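Hypothetical protein PH1819 (Pyrococcus horikoshii, PDB 2EEN) is of unknown function but, as a dimeric CYTH-domain protein, probably handles triphosphate-containing compounds, as its relatives class IV adenylyl cyclases and thiamine triphosphatases do. Local coordinates at residues I29-Y34 with I53-G58; H59-L64 with E82-E87; D125-L130 with R168-L173. One frame throughout, in Å; residues are numbered along the deposited sequence.

Interaction 1. Residues I29-Y34 with I53-G58; sequences IHEDIY and IKRFNG
OE2 of E31 is held by a single, nearly straight bond from NE of R55, 2.7 Å at 174°; NH2 of the same guanidinium takes OE1 at 3.2 Å, so the carboxylate is gripped twice, side-on. Both acceptors lie close to the guanidinium plane of R55, whereas the carboxylate is met from above its own plane; the two groups are turned 47° apart. CG2 of I53 lies 3.6 Å above the guanidinium centre and covers one face, and N60 takes NH1. In register I29 faces R55 and E31 faces I53, so the salt bridge runs diagonally over an antiparallel ladder whose two hydrogen-bonded pairs supply four backbone bonds. On the opposite face H30 and K54 form the non-hydrogen-bonded pair between them and lie side by side, CG of K54 3.5 Å from NE2 of H30. E28 binds that NE2 and K109 binds ND1, so the ring's rotation is fixed from both ends. This charged face is consistent with the phosphate-binding tunnel wall of CYTH proteins. Strand 23-36 runs between strands 48-56 and 102-117, with backbone bonds from H30 to K109 and from D32 to V107, while strand 48-56 continues the sheet to strand 59-70.

Interaction 2. Residues H59-L64 with E82-E87; sequences HNEVFL and EVEIQE
The two strands run antiparallel but strongly twisted, 141° between their directions; L64 and V83 exchange both backbone bonds, N of L64 nearly along the C=O axis of V83, and I85 N reaches V62 O at 2.8 Å from above the carbonyl plane. The ladder parts at this end: water 1 accepts from V62 N at 2.9 Å and donates to I85 O and to OE2 of E84, bridging the strands as they separate. On one face F63 carries the contact. E84, its CG anti to the backbone N and its chain extended, runs alongside the ring and brings CG to 3.5 Å from CE2, while E82 crosses obliquely with OE2 3.6 Å from CD2 and its other oxygen bonded to T65. E61 sets OE1 at the ring's edge, in plane. Its OE2 stands 4.0 Å from OE2 of E84, a pair of like charges that may raise the proton affinity of one of them. This is the hairpin of strands 59-70 and 78-85 at one border of the sheet, and its row of glutamates is consistent with the acidic residues that line the tunnel of CYTH relatives and bind metal ions there. The other face is apolar: CG1 of V62 meets CD1 of I85 at 3.8 Å, and CB of L64 lies 3.8 Å from CG2 of V83. Helix 89-98 covers this side, with V89 on V62 and Y92 on I85, and the second subunit adds its L95 against L64 and its Y92 against V83.

Interaction 3. Residues D125-L130 with R168-L173; sequences DEVEGL and RSYLEL
One carboxylate oxygen, OD2 of D125, takes both the hydroxyl of Y170, at a short 2.6 Å on its anti lone pair, and a salt bridge from R111, with the like-charged E135 close by. R111 probably offsets part of that crowding of charge. The tyrosine comes from the first turn of helix 170-176, which starts with a capping box and packs on the end of strand 120-127 in the CYTH sheet. The D125 oxygen lies in the plane of the ring, and the carboxylate is turned 66° from it. V127 drives CG2 onto the ring face in a CH-pi contact, 3.7 Å from the centroid and 13° off the normal. F133 stacks edge-to-face with the same ring, and K7 makes a cation-pi contact. Beyond the turn at G129, L130 wedges CD1 between CD1 of Y170, at 3.7 Å, and CB of L173. An alanine at Y170 would remove both the hydroxyl and the ring, and would probably loosen the helix from the strand and leave D125 more dependent on R111. In the capping box, OG of S169 accepts from E172 N at 3.1 Å, while E172 OE1 accepts in return from S169 N at 2.9 Å.

From the N terminus, strand 23-36 is joined first: interaction 1 closes the loop that runs through helix 42-45 and back along strand 48-56. A tight turn leads straight into strand 59-70, and interaction 2 closes the hairpin that this strand makes with strand 78-85, so the two follow in series without crossing. They touch, K54 and R55 meeting E61 and N60, and together they set four successive strands side by side as far as the border strand 78-85. Interaction 3 closes much later, over strand 131-139 and helix 146-160, and ties the C-terminal helix to strand 120-127. It meets interaction 1 where L171 packs on Y34, but stays about 13 Å from interaction 2 at the nearest atoms.

Interaction 1. Residues I29-Y34 with I53-G58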
loop_
_atom_site.group_PDB
_atom_site.type_symbol
_atom_site.label_atom_id
_atom_site.label_comp_id
_atom_site.label_asym_id
_atom_site.label_seq_id
_atom_site.Cartn_x
_atom_site.Cartn_y
_atom_site.Cartn_z
ATOM N N ILE A 29 10.435 9.220 -17.259
ATOM C CA ILE A 29 10.638 7.845 -17.677
ATOM C C ILE A 29 9.763 7.078 -16.693
ATOM O O ILE A 29 9.784 7.355 -15.495
ATOM C CB ILE A 29 12.098 7.393 -17.517
ATOM C CG1 ILE A 29 12.948 8.028 -18.614
ATOM C CG2 ILE A 29 12.184 5.862 -17.593
ATOM C CD1 ILE A 29 14.445 7.833 -18.426
ATOM N N HIS A 30 8.962 6.153 -17.207
ATOM C CA HIS A 30 8.087 5.348 -16.368
ATOM C C HIS A 30 8.417 3.884 -16.529
ATOM O O HIS A 30 8.573 3.380 -17.643
ATOM C CB HIS A 30 6.614 5.513 -16.746
ATOM C CG HIS A 30 6.014 6.821 -16.340
ATOM N ND1 HIS A 30 4.677 7.105 -16.515
ATOM C CD2 HIS A 30 6.561 7.918 -15.764
ATOM C CE1 HIS A 30 4.425 8.320 -16.063
ATOM N NE2 HIS A 30 5.550 8.835 -15.602
ATOM N N GLU A 31 8.522 3.206 -15.398
ATOM C CA GLU A 31 8.770 1.777 -15.376
ATOM C C GLU A 31 7.662 1.257 -14.471
ATOM O O GLU A 31 7.689 1.464 -13.261
ATOM C CB GLU A 31 10.152 1.483 -14.800
ATOM C CG GLU A 31 11.278 1.878 -15.746
ATOM C CD GLU A 31 12.624 1.967 -15.057
ATOM O OE1 GLU A 31 12.955 1.057 -14.268
ATOM O OE2 GLU A 31 13.355 2.943 -15.313
ATOM N N ASP A 32 6.670 0.617 -15.079
ATOM C CA ASP A 32 5.535 0.093 -14.333
ATOM C C ASP A 32 5.551 -1.408 -14.220
ATOM O O ASP A 32 5.883 -2.112 -15.177
ATOM C CB ASP A 32 4.212 0.474 -15.002
ATOM C CG ASP A 32 4.007 1.959 -15.080
ATOM O OD1 ASP A 32 4.443 2.658 -14.150
ATOM O OD2 ASP A 32 3.393 2.424 -16.064
ATOM N N ILE A 33 5.194 -1.900 -13.043
ATOM C CA ILE A 33 5.091 -3.330 -12.851
ATOM C C ILE A 33 3.623 -3.561 -12.526
ATOM O O ILE A 33 3.097 -2.995 -11.563
ATOM C CB ILE A 33 5.964 -3.850 -11.683
ATOM C CG1 ILE A 33 7.455 -3.665 -11.997
ATOM C CG2 ILE A 33 5.705 -5.330 -11.481
ATOM C CD1 ILE A 33 8.391 -4.266 -10.987
ATOM N N TYR A 34 2.953 -4.352 -13.355
ATOM C CA TYR A 34 1.548 -4.654 -13.126
ATOM C C TYR A 34 1.428 -6.016 -12.480
ATOM O O TYR A 34 2.176 -6.937 -12.813
ATOM C CB TYR A 34 0.769 -4.624 -14.434
ATOM C CG TYR A 34 0.478 -3.229 -14.899
ATOM C CD1 TYR A 34 -0.672 -2.562 -14.485
ATOM C CD2 TYR A 34 1.361 -2.565 -15.747
ATOM C CE1 TYR A 34 -0.934 -1.264 -14.910
ATOM C CE2 TYR A 34 1.106 -1.266 -16.175
ATOM C CZ TYR A 34 -0.040 -0.625 -15.752
ATOM O OH TYR A 34 -0.283 0.658 -16.167
ATOM N N ILE A 53 7.538 3.528 -11.218
ATOM C CA ILE A 53 8.746 4.253 -10.865
ATOM C C ILE A 53 8.817 5.342 -11.922
ATOM O O ILE A 53 8.861 5.057 -13.119
ATOM C CB ILE A 53 10.002 3.366 -10.935
ATOM C CG1 ILE A 53 9.888 2.224 -9.918
ATOM C CG2 ILE A 53 11.242 4.208 -10.644
ATOM C CD1 ILE A 53 11.049 1.242 -9.954
ATOM N N LYS A 54 8.795 6.590 -11.468
ATOM C CA LYS A 54 8.822 7.746 -12.349
ATOM C C LYS A 54 10.157 8.464 -12.181
ATOM O O LYS A 54 10.541 8.818 -11.067
ATOM C CB LYS A 54 7.660 8.671 -11.973
ATOM C CG LYS A 54 7.430 9.860 -12.885
ATOM C CD LYS A 54 6.276 10.709 -12.357
ATOM C CE LYS A 54 4.972 9.920 -12.312
ATOM N NZ LYS A 54 3.862 10.696 -11.679
ATOM N N ARG A 55 10.863 8.665 -13.286
ATOM C CA ARG A 55 12.155 9.334 -13.255
ATOM C C ARG A 55 12.126 10.623 -14.080
ATOM O O ARG A 55 11.727 10.616 -15.245
ATOM C CB ARG A 55 13.240 8.404 -13.804
ATOM C CG ARG A 55 13.241 6.997 -13.207
ATOM C CD ARG A 55 14.343 6.147 -13.827
ATOM N NE ARG A 55 14.228 4.725 -13.497
ATOM C CZ ARG A 55 14.509 4.193 -12.311
ATOM N NH1 ARG A 55 14.931 4.959 -11.312
ATOM N NH2 ARG A 55 14.371 2.888 -12.126
ATOM N N PHE A 56 12.550 11.726 -13.470
ATOM C CA PHE A 56 12.590 13.016 -14.150
ATOM C C PHE A 56 13.544 13.946 -13.407
ATOM O O PHE A 56 13.664 13.867 -12.191
ATOM C CB PHE A 56 11.188 13.635 -14.197
ATOM C CG PHE A 56 10.568 13.838 -12.846
ATOM C CD1 PHE A 56 10.813 14.996 -12.115
ATOM C CD2 PHE A 56 9.763 12.854 -12.288
ATOM C CE1 PHE A 56 10.269 15.163 -10.847
ATOM C CE2 PHE A 56 9.216 13.012 -11.022
ATOM C CZ PHE A 56 9.468 14.169 -10.301
ATOM N N ASN A 57 14.235 14.805 -14.149
ATOM C CA ASN A 57 15.174 15.759 -13.556
ATOM C C ASN A 57 16.078 15.246 -12.428
ATOM O O ASN A 57 16.316 15.961 -11.450
ATOM C CB ASN A 57 14.405 16.968 -13.046
ATOM C CG ASN A 57 14.094 17.953 -14.134
ATOM O OD1 ASN A 57 13.322 17.669 -15.048
ATOM N ND2 ASN A 57 14.705 19.127 -14.049
ATOM N N GLY A 58 16.585 14.025 -12.562
ATOM C CA GLY A 58 17.455 13.468 -11.537
ATOM C C GLY A 58 16.680 12.924 -10.353
ATOM O O GLY A 58 17.258 12.371 -9.414
#

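Interaction 2. Residues H59-L64 with E82-E87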
loop_
_atom_site.group_PDB
_atom_site.type_symbol
_atom_site.label_atom_id
_atom_site.label_comp_id
_atom_site.label_asym_id
_atom_site.label_seq_id
_atom_site.Cartn_x
_atom_site.Cartn_y
_atom_site.Cartn_z
ATOM N N HIS A 59 15.361 13.072 -10.407
ATOM C CA HIS A 59 14.484 12.610 -9.340
ATOM C C HIS A 59 13.850 11.264 -9.671
ATOM O O HIS A 59 13.760 10.872 -10.832
ATOM C CB HIS A 59 13.361 13.621 -9.102
ATOM C CG HIS A 59 13.835 15.015 -8.849
ATOM N ND1 HIS A 59 14.642 15.346 -7.780
ATOM C CD2 HIS A 59 13.604 16.172 -9.515
ATOM C CE1 HIS A 59 14.883 16.645 -7.800
ATOM N NE2 HIS A 59 14.265 17.168 -8.842
ATOM N N ASN A 60 13.404 10.569 -8.631
ATOM C CA ASN A 60 12.738 9.283 -8.771
ATOM C C ASN A 60 11.538 9.290 -7.830
ATOM O O ASN A 60 11.688 9.540 -6.636
ATOM C CB ASN A 60 13.667 8.130 -8.373
ATOM C CG ASN A 60 14.818 7.941 -9.338
ATOM O OD1 ASN A 60 14.620 7.578 -10.499
ATOM N ND2 ASN A 60 16.033 8.183 -8.862
ATOM N N GLU A 61 10.350 9.044 -8.372
ATOM C CA GLU A 61 9.140 8.983 -7.556
ATOM C C GLU A 61 8.541 7.611 -7.802
ATOM O O GLU A 61 8.640 7.075 -8.903
ATOM C CB GLU A 61 8.128 10.053 -7.959
ATOM C CG GLU A 61 8.573 11.487 -7.716
ATOM C CD GLU A 61 7.442 12.479 -7.930
ATOM O OE1 GLU A 61 6.697 12.334 -8.923
ATOM O OE2 GLU A 61 7.300 13.408 -7.108
ATOM N N VAL A 62 7.926 7.039 -6.776
ATOM C CA VAL A 62 7.340 5.718 -6.904
ATOM C C VAL A 62 5.916 5.759 -6.396
ATOM O O VAL A 62 5.643 6.358 -5.366
ATOM C CB VAL A 62 8.131 4.689 -6.090
ATOM C CG1 VAL A 62 7.540 3.306 -6.285
ATOM C CG2 VAL A 62 9.596 4.717 -6.516
ATOM N N PHE A 63 5.008 5.124 -7.126
ATOM C CA PHE A 63 3.610 5.126 -6.725
ATOM C C PHE A 63 2.997 3.741 -6.818
ATOM O O PHE A 63 3.375 2.941 -7.672
ATOM C CB PHE A 63 2.791 6.071 -7.617
ATOM C CG PHE A 63 3.298 7.485 -7.636
ATOM C CD1 PHE A 63 4.345 7.853 -8.477
ATOM C CD2 PHE A 63 2.743 8.442 -6.799
ATOM C CE1 PHE A 63 4.833 9.164 -8.480
ATOM C CE2 PHE A 63 3.221 9.753 -6.792
ATOM C CZ PHE A 63 4.270 10.114 -7.638
ATOM N N LEU A 64 2.064 3.466 -5.916
ATOM C CA LEU A 64 1.321 2.213 -5.907
ATOM C C LEU A 64 -0.081 2.668 -6.286
ATOM O O LEU A 64 -0.674 3.511 -5.609
ATOM C CB LEU A 64 1.314 1.586 -4.511
ATOM C CG LEU A 64 0.374 0.391 -4.326
ATOM C CD1 LEU A 64 0.746 -0.733 -5.285
ATOM C CD2 LEU A 64 0.474 -0.105 -2.894
ATOM N N GLU A 82 -4.349 6.012 -5.404
ATOM C CA GLU A 82 -2.912 6.063 -5.568
ATOM C C GLU A 82 -2.225 6.637 -4.356
ATOM O O GLU A 82 -2.672 7.632 -3.784
ATOM C CB GLU A 82 -2.567 6.905 -6.794
ATOM C CG GLU A 82 -1.085 7.129 -7.024
ATOM C CD GLU A 82 -0.805 7.646 -8.421
ATOM O OE1 GLU A 82 -1.044 6.892 -9.390
ATOM O OE2 GLU A 82 -0.356 8.802 -8.558
ATOM N N VAL A 83 -1.141 5.989 -3.959
ATOM C CA VAL A 83 -0.357 6.454 -2.832
ATOM C C VAL A 83 1.080 6.512 -3.300
ATOM O O VAL A 83 1.497 5.739 -4.169
ATOM C CB VAL A 83 -0.460 5.506 -1.627
ATOM C CG1 VAL A 83 -1.894 5.495 -1.116
ATOM C CG2 VAL A 83 -0.016 4.104 -2.014
ATOM N N GLU A 84 1.833 7.441 -2.732
ATOM C CA GLU A 84 3.221 7.577 -3.107
ATOM C C GLU A 84 4.093 6.797 -2.144
ATOM O O GLU A 84 3.925 6.888 -0.923
ATOM C CB GLU A 84 3.639 9.049 -3.105
ATOM C CG GLU A 84 4.954 9.281 -3.833
ATOM C CD GLU A 84 5.365 10.737 -3.877
ATOM O OE1 GLU A 84 4.473 11.612 -3.834
ATOM O OE2 GLU A 84 6.583 11.003 -3.975
ATOM N N ILE A 85 5.008 6.013 -2.704
ATOM C CA ILE A 85 5.951 5.231 -1.918
ATOM C C ILE A 85 7.159 6.150 -1.765
ATOM O O ILE A 85 7.935 6.327 -2.697
ATOM C CB ILE A 85 6.349 3.935 -2.656
ATOM C CG1 ILE A 85 5.153 2.979 -2.693
ATOM C CG2 ILE A 85 7.546 3.284 -1.966
ATOM C CD1 ILE A 85 5.312 1.821 -3.655
ATOM N N GLN A 86 7.296 6.743 -0.584
ATOM C CA GLN A 86 8.381 7.684 -0.325
ATOM C C GLN A 86 9.694 7.040 0.097
ATOM O O GLN A 86 10.756 7.666 0.025
ATOM C CB GLN A 86 7.934 8.695 0.732
ATOM C CG GLN A 86 6.725 9.516 0.308
ATOM C CD GLN A 86 6.290 10.507 1.367
ATOM O OE1 GLN A 86 7.060 11.381 1.769
ATOM N NE2 GLN A 86 5.051 10.377 1.825
ATOM N N GLU A 87 9.620 5.790 0.535
ATOM C CA GLU A 87 10.801 5.054 0.970
ATOM C C GLU A 87 10.514 3.561 0.978
ATOM O O GLU A 87 9.363 3.140 0.849
ATOM C CB GLU A 87 11.216 5.502 2.375
ATOM C CG GLU A 87 10.079 5.508 3.380
ATOM C CD GLU A 87 10.538 5.817 4.794
ATOM O OE1 GLU A 87 11.283 6.804 4.981
ATOM O OE2 GLU A 87 10.145 5.077 5.721
HETATM O O HOH W 1 8.329 8.733 -4.429
#

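Interaction 3. Residues D125-L130 with R168-L173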
loop_
_atom_site.group_PDB
_atom_site.type_symbol
_atom_site.label_atom_id
_atom_site.label_comp_id
_atom_site.label_asym_id
_atom_site.label_seq_id
_atom_site.Cartn_x
_atom_site.Cartn_y
_atom_site.Cartn_z
ATOM N N ASP A 125 3.722 9.684 -25.280
ATOM C CA ASP A 125 4.302 8.450 -24.762
ATOM C C ASP A 125 5.034 7.615 -25.797
ATOM O O ASP A 125 4.525 7.377 -26.882
ATOM C CB ASP A 125 3.212 7.563 -24.152
ATOM C CG ASP A 125 2.488 8.214 -22.996
ATOM O OD1 ASP A 125 2.962 9.249 -22.473
ATOM O OD2 ASP A 125 1.438 7.669 -22.600
ATOM N N GLU A 126 6.240 7.176 -25.449
ATOM C CA GLU A 126 7.022 6.293 -26.313
ATOM C C GLU A 126 7.103 5.040 -25.458
ATOM O O GLU A 126 7.902 4.971 -24.530
ATOM C CB GLU A 126 8.425 6.850 -26.553
ATOM C CG GLU A 126 9.272 5.989 -27.469
ATOM C CD GLU A 126 8.759 5.978 -28.898
ATOM O OE1 GLU A 126 8.802 7.044 -29.548
ATOM O OE2 GLU A 126 8.313 4.912 -29.372
ATOM N N VAL A 127 6.264 4.059 -25.770
ATOM C CA VAL A 127 6.183 2.831 -24.986
ATOM C C VAL A 127 6.999 1.704 -25.586
ATOM O O VAL A 127 6.807 1.339 -26.744
ATOM C CB VAL A 127 4.713 2.389 -24.871
ATOM C CG1 VAL A 127 4.575 1.186 -23.958
ATOM C CG2 VAL A 127 3.875 3.563 -24.360
ATOM N N GLU A 128 7.907 1.156 -24.787
ATOM C CA GLU A 128 8.746 0.054 -25.248
ATOM C C GLU A 128 7.855 -1.124 -25.631
ATOM O O GLU A 128 6.955 -1.514 -24.879
ATOM C CB GLU A 128 9.729 -0.367 -24.154
ATOM C CG GLU A 128 10.700 0.726 -23.743
ATOM C CD GLU A 128 11.871 0.192 -22.934
ATOM O OE1 GLU A 128 11.789 -0.958 -22.458
ATOM O OE2 GLU A 128 12.868 0.927 -22.770
ATOM N N GLY A 129 8.093 -1.669 -26.819
ATOM C CA GLY A 129 7.309 -2.800 -27.275
ATOM C C GLY A 129 5.980 -2.465 -27.927
ATOM O O GLY A 129 5.296 -3.369 -28.405
ATOM N N LEU A 130 5.602 -1.187 -27.944
ATOM C CA LEU A 130 4.339 -0.774 -28.557
ATOM C C LEU A 130 4.479 0.402 -29.515
ATOM O O LEU A 130 3.904 0.388 -30.604
ATOM C CB LEU A 130 3.304 -0.408 -27.493
ATOM C CG LEU A 130 2.703 -1.487 -26.599
ATOM C CD1 LEU A 130 1.650 -0.813 -25.734
ATOM C CD2 LEU A 130 2.061 -2.607 -27.423
ATOM N N ARG A 168 -7.866 0.353 -24.582
ATOM C CA ARG A 168 -7.046 -0.679 -23.970
ATOM C C ARG A 168 -5.766 -0.072 -23.403
ATOM O O ARG A 168 -5.132 0.781 -24.005
ATOM C CB ARG A 168 -6.678 -1.718 -25.034
ATOM C CG ARG A 168 -7.802 -2.704 -25.352
ATOM C CD ARG A 168 -7.428 -3.631 -26.515
ATOM N NE ARG A 168 -7.025 -2.828 -27.665
ATOM C CZ ARG A 168 -6.601 -3.446 -28.794
ATOM N NH1 ARG A 168 -6.544 -4.766 -28.868
ATOM N NH2 ARG A 168 -6.248 -2.699 -29.843
ATOM N N SER A 169 -5.419 -0.540 -22.216
ATOM C CA SER A 169 -4.230 -0.082 -21.525
ATOM C C SER A 169 -3.001 -0.626 -22.229
ATOM O O SER A 169 -3.082 -1.593 -22.998
ATOM C CB SER A 169 -4.242 -0.597 -20.091
ATOM O OG SER A 169 -4.261 -2.016 -20.080
ATOM N N TYR A 170 -1.857 -0.009 -21.965
ATOM C CA TYR A 170 -0.622 -0.489 -22.564
ATOM C C TYR A 170 -0.415 -1.930 -22.121
ATOM O O TYR A 170 0.056 -2.763 -22.894
ATOM C CB TYR A 170 0.564 0.362 -22.117
ATOM C CG TYR A 170 0.502 1.783 -22.611
ATOM C CD1 TYR A 170 0.228 2.063 -23.952
ATOM C CD2 TYR A 170 0.733 2.851 -21.748
ATOM C CE1 TYR A 170 0.185 3.368 -24.417
ATOM C CE2 TYR A 170 0.694 4.160 -22.204
ATOM C CZ TYR A 170 0.420 4.413 -23.535
ATOM O OH TYR A 170 0.376 5.707 -23.979
ATOM N N LEU A 171 -0.771 -2.220 -20.871
ATOM C CA LEU A 171 -0.630 -3.569 -20.339
ATOM C C LEU A 171 -1.409 -4.558 -21.198
ATOM O O LEU A 171 -0.873 -5.586 -21.612
ATOM C CB LEU A 171 -1.146 -3.640 -18.900
ATOM C CG LEU A 171 -1.219 -5.047 -18.297
ATOM C CD1 LEU A 171 0.180 -5.642 -18.225
ATOM C CD2 LEU A 171 -1.849 -4.985 -16.910
ATOM N N GLU A 172 -2.673 -4.244 -21.462
ATOM C CA GLU A 172 -3.514 -5.124 -22.271
ATOM C C GLU A 172 -2.960 -5.299 -23.677
ATOM O O GLU A 172 -2.987 -6.396 -24.238
ATOM C CB GLU A 172 -4.935 -4.569 -22.345
ATOM C CG GLU A 172 -5.696 -4.666 -21.041
ATOM C CD GLU A 172 -7.057 -3.999 -21.111
ATOM O OE1 GLU A 172 -7.111 -2.762 -21.275
ATOM O OE2 GLU A 172 -8.077 -4.714 -21.003
ATOM N N LEU A 173 -2.473 -4.207 -24.247
ATOM C CA LEU A 173 -1.914 -4.240 -25.587
ATOM C C LEU A 173 -0.667 -5.110 -25.609
ATOM O O LEU A 173 -0.465 -5.894 -26.537
ATOM C CB LEU A 173 -1.575 -2.817 -26.046
ATOM C CG LEU A 173 -2.799 -1.928 -26.269
ATOM C CD1 LEU A 173 -2.353 -0.512 -26.557
ATOM C CD2 LEU A 173 -3.631 -2.472 -27.426
#